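Local coordinates for protein pyruvate-formate lyase-activating enzyme (Bacteroides vulgatus ATCC 8482, PDB 3CAN) that belongs to the radical SAM superfamily, whose members are built on a partial TIM-barrel-like core of parallel strands and surrounding helices, at residues 38-43 and 59-64; 90-95 and 122-127; 97-102 and 129-134. All coordinates share one frame; numbering follows the deposited sequence.

Contact 1 of 3, residues 38-43 and 59-64; sequences DTTLLA and LIDLKS
Thr-40 and Asp-61 meet through a single hydroxyl, which links the strand backbone to the Asp-38 carboxylate. The backbone N of Asp-61 donates to Thr-40 OG1 over 2.9 Å, almost straight at 173°. With OG1 anti to its own carbonyl carbon (chi1 -55°), the same hydroxyl donates a hydrogen bond to Asp-38 OD1 on the syn side. That oxygen is gripped twice, since Thr-40 N also donates to it at 3.0 Å and closes an Asx turn. One further bond across the pair, Thr-39 N to Leu-59 O (3.1 Å), continues the sheet pairing.

The setting is that of a parallel beta/alpha fold: Asp-38 and Leu-59 are bridged in parallel near the C-terminal ends of neighbouring strands, after which residues 39-42 form a type I turn leading to helix 45-53. Asp-38 CA also offers its hydrogen to Leu-59 O, a C-H...O contact.

Van der Waals contact is slighter: Ile-60 CG1 lies against the hydroxyl oxygen Thr-39 OG1 at 3.6 Å, and Ile-60 CG2 rests near Thr-40 OG1 and CA.

Water supplies the last link. One molecule donates to Asp-38 OD2 (2.6 Å) and to Asp-61 OD2 (2.7 Å), bridging the two carboxylates; Gly-11 N holds Asp-38 OD2 as well.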
loop_
_atom_site.group_PDB
_atom_site.type_symbol
_atom_site.label_atom_id
_atom_site.label_comp_id
_atom_site.label_asym_id
_atom_site.label_seq_id
_atom_site.Cartn_x
_atom_site.Cartn_y
_atom_site.Cartn_z
ATOM N N ASP A 38 -6.437 8.336 3.973
ATOM C CA ASP A 38 -7.603 7.452 4.085
ATOM C C ASP A 38 -8.674 8.118 4.943
ATOM O O ASP A 38 -8.474 8.311 6.155
ATOM C CB ASP A 38 -7.146 6.128 4.695
ATOM C CG ASP A 38 -8.260 5.111 4.883
ATOM O OD1 ASP A 38 -9.445 5.410 4.624
ATOM O OD2 ASP A 38 -7.932 3.995 5.363
ATOM N N THR A 39 -9.795 8.492 4.328
ATOM C CA THR A 39 -10.878 9.184 5.018
ATOM C C THR A 39 -12.128 8.289 5.176
ATOM O O THR A 39 -13.222 8.777 5.486
ATOM C CB THR A 39 -11.283 10.478 4.277
ATOM O OG1 THR A 39 -11.731 10.151 2.960
ATOM C CG2 THR A 39 -10.095 11.471 4.203
ATOM N N THR A 40 -11.950 6.986 4.986
ATOM C CA THR A 40 -13.058 6.036 5.036
ATOM C C THR A 40 -13.954 6.289 6.247
ATOM O O THR A 40 -15.172 6.440 6.105
ATOM C CB THR A 40 -12.543 4.588 5.065
ATOM O OG1 THR A 40 -11.659 4.343 3.950
ATOM C CG2 THR A 40 -13.706 3.592 5.033
ATOM N N LEU A 41 -13.342 6.366 7.427
ATOM C CA LEU A 41 -14.091 6.453 8.693
ATOM C C LEU A 41 -14.272 7.856 9.275
ATOM O O LEU A 41 -14.660 7.992 10.443
ATOM C CB LEU A 41 -13.433 5.544 9.730
ATOM C CG LEU A 41 -13.350 4.056 9.350
ATOM C CD1 LEU A 41 -12.541 3.286 10.393
ATOM C CD2 LEU A 41 -14.739 3.447 9.197
ATOM N N LEU A 42 -14.011 8.890 8.483
ATOM C CA LEU A 42 -14.154 10.271 8.954
ATOM C C LEU A 42 -15.627 10.615 9.110
ATOM O O LEU A 42 -16.398 10.537 8.156
ATOM C CB LEU A 42 -13.505 11.273 7.997
ATOM C CG LEU A 42 -12.232 11.994 8.406
ATOM C CD1 LEU A 42 -11.908 13.103 7.406
ATOM C CD2 LEU A 42 -12.317 12.533 9.833
ATOM N N ALA A 43 -16.009 10.978 10.323
ATOM C CA ALA A 43 -17.403 11.237 10.631
ATOM C C ALA A 43 -17.863 12.608 10.155
ATOM O O ALA A 43 -18.938 12.723 9.563
ATOM C CB ALA A 43 -17.633 11.107 12.122
ATOM N N LEU A 59 -8.082 8.411 -0.124
ATOM C CA LEU A 59 -8.208 6.968 -0.285
ATOM C C LEU A 59 -9.422 6.541 0.516
ATOM O O LEU A 59 -9.556 6.913 1.678
ATOM C CB LEU A 59 -6.964 6.255 0.265
ATOM C CG LEU A 59 -5.614 6.797 -0.203
ATOM C CD1 LEU A 59 -4.477 6.155 0.581
ATOM C CD2 LEU A 59 -5.439 6.575 -1.717
ATOM N N ILE A 60 -10.336 5.802 -0.098
ATOM C CA ILE A 60 -11.485 5.288 0.647
ATOM C C ILE A 60 -11.691 3.818 0.333
ATOM O O ILE A 60 -11.681 3.432 -0.839
ATOM C CB ILE A 60 -12.785 6.080 0.328
ATOM C CG1 ILE A 60 -12.599 7.563 0.644
ATOM C CG2 ILE A 60 -13.954 5.531 1.138
ATOM C CD1 ILE A 60 -13.707 8.493 0.108
ATOM N N ASP A 61 -11.900 3.012 1.377
ATOM C CA ASP A 61 -12.209 1.591 1.231
ATOM C C ASP A 61 -13.712 1.436 1.015
ATOM O O ASP A 61 -14.509 2.059 1.716
ATOM C CB ASP A 61 -11.842 0.809 2.496
ATOM C CG ASP A 61 -10.359 0.681 2.705
ATOM O OD1 ASP A 61 -9.577 1.085 1.831
ATOM O OD2 ASP A 61 -9.975 0.171 3.777
ATOM N N LEU A 62 -14.086 0.592 0.061
ATOM C CA LEU A 62 -15.486 0.229 -0.142
ATOM C C LEU A 62 -15.621 -1.290 -0.032
ATOM O O LEU A 62 -15.658 -2.003 -1.028
ATOM C CB LEU A 62 -15.954 0.734 -1.498
ATOM C CG LEU A 62 -17.428 0.574 -1.842
ATOM C CD1 LEU A 62 -18.281 1.260 -0.768
ATOM C CD2 LEU A 62 -17.703 1.141 -3.229
ATOM N N LYS A 63 -15.666 -1.772 1.205
ATOM C CA LYS A 63 -15.629 -3.213 1.476
ATOM C C LYS A 63 -16.904 -3.926 1.047
ATOM O O LYS A 63 -16.852 -5.062 0.559
ATOM C CB LYS A 63 -15.321 -3.487 2.954
ATOM C CG LYS A 63 -13.828 -3.624 3.236
ATOM C CD LYS A 63 -13.534 -3.974 4.694
ATOM C CE LYS A 63 -13.025 -2.760 5.472
ATOM N NZ LYS A 63 -13.071 -2.933 6.955
ATOM N N SER A 64 -18.046 -3.263 1.200
ATOM C CA SER A 64 -19.316 -3.863 0.788
ATOM C C SER A 64 -20.397 -2.823 0.662
ATOM O O SER A 64 -20.456 -1.888 1.460
ATOM C CB SER A 64 -19.806 -4.917 1.793
ATOM O OG SER A 64 -20.973 -5.554 1.285
HETATM O O HOH W 1 -9.227 1.751 5.849
#

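Contact 2 of 3, residues 90-95 and 122-127; sequences EADFPY and LPRHPE
Leu-122 begins the second segment by setting CD1 against the phenol oxygen of Tyr-95, 3.6 Å from OH. Pro-123 follows at the surface, its CG lying on CA and CG of Glu-90, while a water links its carbonyl oxygen to Asp-92 OD1.

Arg-124 engages both its backbone and its side chain. Its carbonyl oxygen accepts the Tyr-95 hydroxyl at 2.7 Å, in the plane of the ring at its edge. Its side chain, with CG anti to the backbone N (chi1 -179°) and extended from there to NE, runs back over the peptide between Phe-93 and Pro-94, which lies against one guanidinium face. NH1 then bonds Asp-92 OD1 at 3.1 Å, coming from above the carboxylate plane, and NH2 reaches Glu-127 OE2 at 2.9 Å, forming a salt-bridge network.

The carbonyl oxygen of His-125 takes a bond from a second water, which also accepts from Arg-124 NE and Tyr-95 N and donates to Glu-127 OE2. Pro-126 CA sits over the Tyr-95 ring, 3.8 Å from its centroid, as a CH-pi contact. Finally Glu-127 N donates to Tyr-95 O (2.8 Å).

Residues 90-95 leave helix 79-90 through a Schellman motif at Asp-92 and lead into strand 95-101, with Phe-93 and Tyr-95 on Leu-58; residues 122-127 join helix 109-121 to strand 128-133, and Leu-122 packs back on Ile-85 and Ala-89 of helix 79-90.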
loop_
_atom_site.group_PDB
_atom_site.type_symbol
_atom_site.label_atom_id
_atom_site.label_comp_id
_atom_site.label_asym_id
_atom_site.label_seq_id
_atom_site.Cartn_x
_atom_site.Cartn_y
_atom_site.Cartn_z
ATOM N N GLU A 90 -18.413 15.048 -4.999
ATOM C CA GLU A 90 -19.103 16.332 -5.218
ATOM C C GLU A 90 -18.169 17.540 -5.073
ATOM O O GLU A 90 -18.437 18.617 -5.621
ATOM C CB GLU A 90 -20.291 16.479 -4.258
ATOM C CG GLU A 90 -21.463 15.579 -4.616
ATOM C CD GLU A 90 -22.618 15.640 -3.621
ATOM O OE1 GLU A 90 -22.486 16.274 -2.549
ATOM O OE2 GLU A 90 -23.665 15.036 -3.916
ATOM N N ALA A 91 -17.081 17.348 -4.335
ATOM C CA ALA A 91 -16.036 18.355 -4.176
ATOM C C ALA A 91 -15.073 18.405 -5.363
ATOM O O ALA A 91 -14.185 19.247 -5.381
ATOM C CB ALA A 91 -15.264 18.095 -2.891
ATOM N N ASP A 92 -15.261 17.518 -6.343
ATOM C CA ASP A 92 -14.412 17.405 -7.526
ATOM C C ASP A 92 -12.935 17.223 -7.160
ATOM O O ASP A 92 -12.065 17.900 -7.690
ATOM C CB ASP A 92 -14.596 18.614 -8.449
ATOM C CG ASP A 92 -14.011 18.388 -9.836
ATOM O OD1 ASP A 92 -13.934 17.221 -10.289
ATOM O OD2 ASP A 92 -13.658 19.389 -10.481
ATOM N N PHE A 93 -12.685 16.312 -6.228
ATOM C CA PHE A 93 -11.367 16.109 -5.648
ATOM C C PHE A 93 -10.902 14.676 -5.956
ATOM O O PHE A 93 -11.715 13.753 -5.928
ATOM C CB PHE A 93 -11.430 16.362 -4.140
ATOM C CG PHE A 93 -10.089 16.413 -3.474
ATOM C CD1 PHE A 93 -9.387 17.601 -3.375
ATOM C CD2 PHE A 93 -9.509 15.264 -2.957
ATOM C CE1 PHE A 93 -8.143 17.633 -2.769
ATOM C CE2 PHE A 93 -8.270 15.313 -2.343
ATOM C CZ PHE A 93 -7.590 16.489 -2.262
ATOM N N PRO A 94 -9.595 14.486 -6.267
ATOM C CA PRO A 94 -9.130 13.154 -6.627
ATOM C C PRO A 94 -9.217 12.137 -5.486
ATOM O O PRO A 94 -8.805 12.422 -4.351
ATOM C CB PRO A 94 -7.662 13.359 -7.022
ATOM C CG PRO A 94 -7.357 14.762 -6.850
ATOM C CD PRO A 94 -8.515 15.495 -6.339
ATOM N N TYR A 95 -9.732 10.960 -5.806
ATOM C CA TYR A 95 -9.794 9.878 -4.840
ATOM C C TYR A 95 -9.585 8.527 -5.499
ATOM O O TYR A 95 -9.887 8.342 -6.696
ATOM C CB TYR A 95 -11.121 9.913 -4.061
ATOM C CG TYR A 95 -12.380 9.632 -4.878
ATOM C CD1 TYR A 95 -13.044 8.418 -4.770
ATOM C CD2 TYR A 95 -12.908 10.591 -5.733
ATOM C CE1 TYR A 95 -14.193 8.153 -5.503
ATOM C CE2 TYR A 95 -14.069 10.335 -6.472
ATOM C CZ TYR A 95 -14.696 9.121 -6.351
ATOM O OH TYR A 95 -15.838 8.873 -7.081
ATOM N N LEU A 122 -21.630 8.973 -9.547
ATOM C CA LEU A 122 -21.054 10.145 -8.915
ATOM C C LEU A 122 -20.526 11.136 -9.948
ATOM O O LEU A 122 -20.106 10.738 -11.043
ATOM C CB LEU A 122 -19.943 9.734 -7.944
ATOM C CG LEU A 122 -20.401 8.809 -6.815
ATOM C CD1 LEU A 122 -19.199 8.286 -6.000
ATOM C CD2 LEU A 122 -21.435 9.516 -5.916
ATOM N N PRO A 123 -20.573 12.442 -9.614
ATOM C CA PRO A 123 -20.202 13.485 -10.563
ATOM C C PRO A 123 -18.718 13.489 -10.926
ATOM O O PRO A 123 -18.348 14.049 -11.965
ATOM C CB PRO A 123 -20.594 14.781 -9.836
ATOM C CG PRO A 123 -20.566 14.444 -8.421
ATOM C CD PRO A 123 -21.006 13.008 -8.326
ATOM N N ARG A 124 -17.879 12.928 -10.050
ATOM C CA ARG A 124 -16.474 12.642 -10.356
ATOM C C ARG A 124 -16.215 11.194 -9.994
ATOM O O ARG A 124 -16.528 10.776 -8.881
ATOM C CB ARG A 124 -15.528 13.542 -9.548
ATOM C CG ARG A 124 -14.045 13.296 -9.851
ATOM C CD ARG A 124 -13.084 14.209 -9.088
ATOM N NE ARG A 124 -11.701 13.857 -9.415
ATOM C CZ ARG A 124 -10.795 14.682 -9.933
ATOM N NH1 ARG A 124 -11.082 15.957 -10.184
ATOM N NH2 ARG A 124 -9.585 14.225 -10.211
ATOM N N HIS A 125 -15.673 10.425 -10.935
ATOM C CA HIS A 125 -15.335 9.022 -10.667
ATOM C C HIS A 125 -14.001 8.922 -9.939
ATOM O O HIS A 125 -13.190 9.871 -9.981
ATOM C CB HIS A 125 -15.208 8.239 -11.974
ATOM C CG HIS A 125 -16.493 8.090 -12.721
ATOM N ND1 HIS A 125 -16.538 7.650 -14.027
ATOM C CD2 HIS A 125 -17.776 8.310 -12.349
ATOM C CE1 HIS A 125 -17.799 7.602 -14.427
ATOM N NE2 HIS A 125 -18.568 8.012 -13.434
ATOM N N PRO A 126 -13.734 7.755 -9.326
ATOM C CA PRO A 126 -12.399 7.553 -8.749
ATOM C C PRO A 126 -11.323 7.568 -9.821
ATOM O O PRO A 126 -11.571 7.182 -10.984
ATOM C CB PRO A 126 -12.486 6.162 -8.084
ATOM C CG PRO A 126 -13.666 5.498 -8.699
ATOM C CD PRO A 126 -14.606 6.583 -9.139
ATOM N N GLU A 127 -10.128 8.016 -9.439
ATOM C CA GLU A 127 -8.969 7.939 -10.326
ATOM C C GLU A 127 -8.725 6.500 -10.761
ATOM O O GLU A 127 -8.381 6.214 -11.916
ATOM C CB GLU A 127 -7.717 8.436 -9.612
ATOM C CG GLU A 127 -7.768 9.891 -9.195
ATOM C CD GLU A 127 -7.972 10.829 -10.354
ATOM O OE1 GLU A 127 -6.998 11.050 -11.108
ATOM O OE2 GLU A 127 -9.093 11.354 -10.515
HETATM O O HOH W 2 -16.602 16.691 -11.555
HETATM O O HOH W 3 -11.066 11.092 -8.672
#

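Contact 3 of 3, residues 97-102 and 129-134; sequences IRIPLI and INLLPY
Ile-97 O receives the backbone N of Asn-130 at 2.8 Å, the first of five bonds that tie the two strands in parallel register. Ile-99 then donates to Asn-130 O and accepts from Leu-132 N, and Leu-101 repeats the pattern with Leu-132 and Tyr-134. The three middle bonds are nearly straight at the donor and the two end ones less so; the approach to the carbonyls also varies along the ladder: Ile-99 N meets Asn-130 O nearly head-on, whereas Leu-101 N stands 55° above the carbonyl plane of Leu-132. The strand axes diverge by 22°, the twist usual in such sheets. Pro-100 and Pro-133, which lack an N-H, occupy positions whose nitrogens this ladder does not use, although their CA atoms make C-H...O contacts with Leu-132 O and Leu-101 O.

On one face the aliphatic chains lie side by side. Ile-99 CB touches Leu-131 CD2 at 3.8 Å, and Ile-99 CD1 reaches Ile-129 CG2 at 3.9 Å. Beyond the strand ends, Ile-102 CG1 crosses to Tyr-134 CB, also at 3.8 Å. The other face carries Arg-98, Pro-100, Asn-130 and Leu-132. Arg-98 CB approaches Leu-132 CD1 at 4.2 Å before the chain bends at chi2 (97°), turning CD away from strand 128-133.

This pairing completes a beta-alpha-beta unit: strand 95-101, helix 109-121 and strand 128-133, the repeating element of TIM-barrel-like folds. Farther along the Arg-98 chain, NE forms a salt bridge with Asp-61 OD1 on the adjoining strand. Two helices back the aliphatic face. Leu-119 of helix 109-121 touches both Ile-97 and Ile-129, and Ile-112 meets Leu-101; helix 161-173 brings Leu-171 to Ile-129 and Ile-168 to Leu-131.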
loop_
_atom_site.group_PDB
_atom_site.type_symbol
_atom_site.label_atom_id
_atom_site.label_comp_id
_atom_site.label_asym_id
_atom_site.label_seq_id
_atom_site.Cartn_x
_atom_site.Cartn_y
_atom_site.Cartn_z
ATOM N N ILE A 97 -10.557 4.368 -4.808
ATOM C CA ILE A 97 -11.376 3.415 -4.077
ATOM C C ILE A 97 -10.623 2.085 -3.995
ATOM O O ILE A 97 -10.125 1.587 -5.000
ATOM C CB ILE A 97 -12.734 3.195 -4.769
ATOM C CG1 ILE A 97 -13.561 4.484 -4.721
ATOM C CG2 ILE A 97 -13.490 2.033 -4.098
ATOM C CD1 ILE A 97 -14.099 4.859 -3.327
ATOM N N ARG A 98 -10.538 1.522 -2.795
ATOM C CA ARG A 98 -9.947 0.218 -2.586
ATOM C C ARG A 98 -11.004 -0.785 -2.156
ATOM O O ARG A 98 -11.808 -0.503 -1.270
ATOM C CB ARG A 98 -8.832 0.300 -1.550
ATOM C CG ARG A 98 -7.713 1.228 -1.986
ATOM C CD ARG A 98 -7.880 2.597 -1.376
ATOM N NE ARG A 98 -7.451 2.561 0.024
ATOM C CZ ARG A 98 -6.178 2.589 0.421
ATOM N NH1 ARG A 98 -5.189 2.676 -0.473
ATOM N NH2 ARG A 98 -5.889 2.549 1.722
ATOM N N ILE A 99 -11.003 -1.950 -2.799
ATOM C CA ILE A 99 -11.919 -3.026 -2.461
ATOM C C ILE A 99 -11.092 -4.270 -2.154
ATOM O O ILE A 99 -10.594 -4.924 -3.065
ATOM C CB ILE A 99 -12.924 -3.302 -3.581
ATOM C CG1 ILE A 99 -13.713 -2.032 -3.908
ATOM C CG2 ILE A 99 -13.884 -4.474 -3.170
ATOM C CD1 ILE A 99 -14.675 -2.205 -5.097
ATOM N N PRO A 100 -10.896 -4.567 -0.863
ATOM C CA PRO A 100 -10.282 -5.839 -0.511
ATOM C C PRO A 100 -11.265 -6.905 -0.946
ATOM O O PRO A 100 -12.417 -6.865 -0.528
ATOM C CB PRO A 100 -10.127 -5.748 1.016
ATOM C CG PRO A 100 -10.237 -4.273 1.335
ATOM C CD PRO A 100 -11.227 -3.772 0.333
ATOM N N LEU A 101 -10.836 -7.783 -1.850
ATOM C CA LEU A 101 -11.743 -8.658 -2.580
ATOM C C LEU A 101 -11.645 -10.065 -1.998
ATOM O O LEU A 101 -10.608 -10.711 -2.107
ATOM C CB LEU A 101 -11.380 -8.651 -4.065
ATOM C CG LEU A 101 -12.397 -9.262 -5.033
ATOM C CD1 LEU A 101 -13.741 -8.502 -5.025
ATOM C CD2 LEU A 101 -11.823 -9.305 -6.440
ATOM N N ILE A 102 -12.727 -10.501 -1.361
ATOM C CA ILE A 102 -12.739 -11.717 -0.551
ATOM C C ILE A 102 -13.869 -12.614 -1.039
ATOM O O ILE A 102 -15.040 -12.247 -0.938
ATOM C CB ILE A 102 -12.958 -11.390 0.949
ATOM C CG1 ILE A 102 -11.982 -10.299 1.425
ATOM C CG2 ILE A 102 -12.810 -12.662 1.801
ATOM C CD1 ILE A 102 -12.450 -9.487 2.622
ATOM N N ILE A 129 -9.919 2.253 -9.209
ATOM C CA ILE A 129 -10.449 1.328 -8.222
ATOM C C ILE A 129 -9.458 0.166 -8.111
ATOM O O ILE A 129 -9.233 -0.552 -9.087
ATOM C CB ILE A 129 -11.838 0.809 -8.610
ATOM C CG1 ILE A 129 -12.838 1.961 -8.773
ATOM C CG2 ILE A 129 -12.360 -0.174 -7.554
ATOM C CD1 ILE A 129 -14.137 1.554 -9.491
ATOM N N ASN A 130 -8.865 0.003 -6.933
ATOM C CA ASN A 130 -7.912 -1.074 -6.670
ATOM C C ASN A 130 -8.604 -2.267 -6.037
ATOM O O ASN A 130 -9.090 -2.174 -4.902
ATOM C CB ASN A 130 -6.807 -0.599 -5.730
ATOM C CG ASN A 130 -6.053 0.575 -6.282
ATOM O OD1 ASN A 130 -5.291 0.435 -7.240
ATOM N ND2 ASN A 130 -6.278 1.753 -5.698
ATOM N N LEU A 131 -8.675 -3.366 -6.777
ATOM C CA LEU A 131 -9.171 -4.634 -6.242
ATOM C C LEU A 131 -7.979 -5.366 -5.624
ATOM O O LEU A 131 -6.998 -5.655 -6.305
ATOM C CB LEU A 131 -9.833 -5.485 -7.335
ATOM C CG LEU A 131 -10.985 -4.839 -8.112
ATOM C CD1 LEU A 131 -11.607 -5.848 -9.087
ATOM C CD2 LEU A 131 -12.030 -4.272 -7.156
ATOM N N LEU A 132 -8.056 -5.627 -4.326
ATOM C CA LEU A 132 -6.959 -6.238 -3.580
ATOM C C LEU A 132 -7.371 -7.645 -3.141
ATOM O O LEU A 132 -7.998 -7.810 -2.089
ATOM C CB LEU A 132 -6.615 -5.368 -2.369
ATOM C CG LEU A 132 -6.464 -3.880 -2.693
ATOM C CD1 LEU A 132 -6.357 -3.040 -1.432
ATOM C CD2 LEU A 132 -5.255 -3.652 -3.605
ATOM N N PRO A 133 -7.037 -8.662 -3.953
ATOM C CA PRO A 133 -7.453 -10.014 -3.600
ATOM C C PRO A 133 -6.921 -10.466 -2.250
ATOM O O PRO A 133 -5.747 -10.241 -1.906
ATOM C CB PRO A 133 -6.885 -10.873 -4.736
ATOM C CG PRO A 133 -6.728 -9.938 -5.867
ATOM C CD PRO A 133 -6.318 -8.641 -5.235
ATOM N N TYR A 134 -7.803 -11.100 -1.497
ATOM C CA TYR A 134 -7.477 -11.603 -0.187
ATOM C C TYR A 134 -6.488 -12.742 -0.331
ATOM O O TYR A 134 -6.671 -13.639 -1.154
ATOM C CB TYR A 134 -8.751 -12.106 0.493
ATOM C CG TYR A 134 -8.541 -12.815 1.807
ATOM C CD1 TYR A 134 -8.381 -12.097 2.987
ATOM C CD2 TYR A 134 -8.518 -14.209 1.875
ATOM C CE1 TYR A 134 -8.198 -12.748 4.203
ATOM C CE2 TYR A 134 -8.330 -14.865 3.079
ATOM C CZ TYR A 134 -8.172 -14.131 4.241
ATOM O OH TYR A 134 -7.985 -14.778 5.441
#

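Overall arrangement
The three contacts show how one parallel sheet is stitched at different levels. Contacts 1 and 3, centres about 13 Å apart, are joined directly because strands 57-61 and 95-101 are neighbours: Leu-62 N lies 2.9 Å from Arg-98 O, a probable hydrogen bond. Contact 2 ties the loops at the N-terminal ends of strands 95-101 and 128-133, the two strands that contact 3 pairs; their centres are about 19 Å apart, yet Pro-126 CB packs on Ile-97 CG1 at 3.9 Å. Contact 1, its centre about 14 Å from that of contact 2, gathers polar groups near C-terminal strand ends, the side where TIM-barrel-like enzymes generally place their active sites.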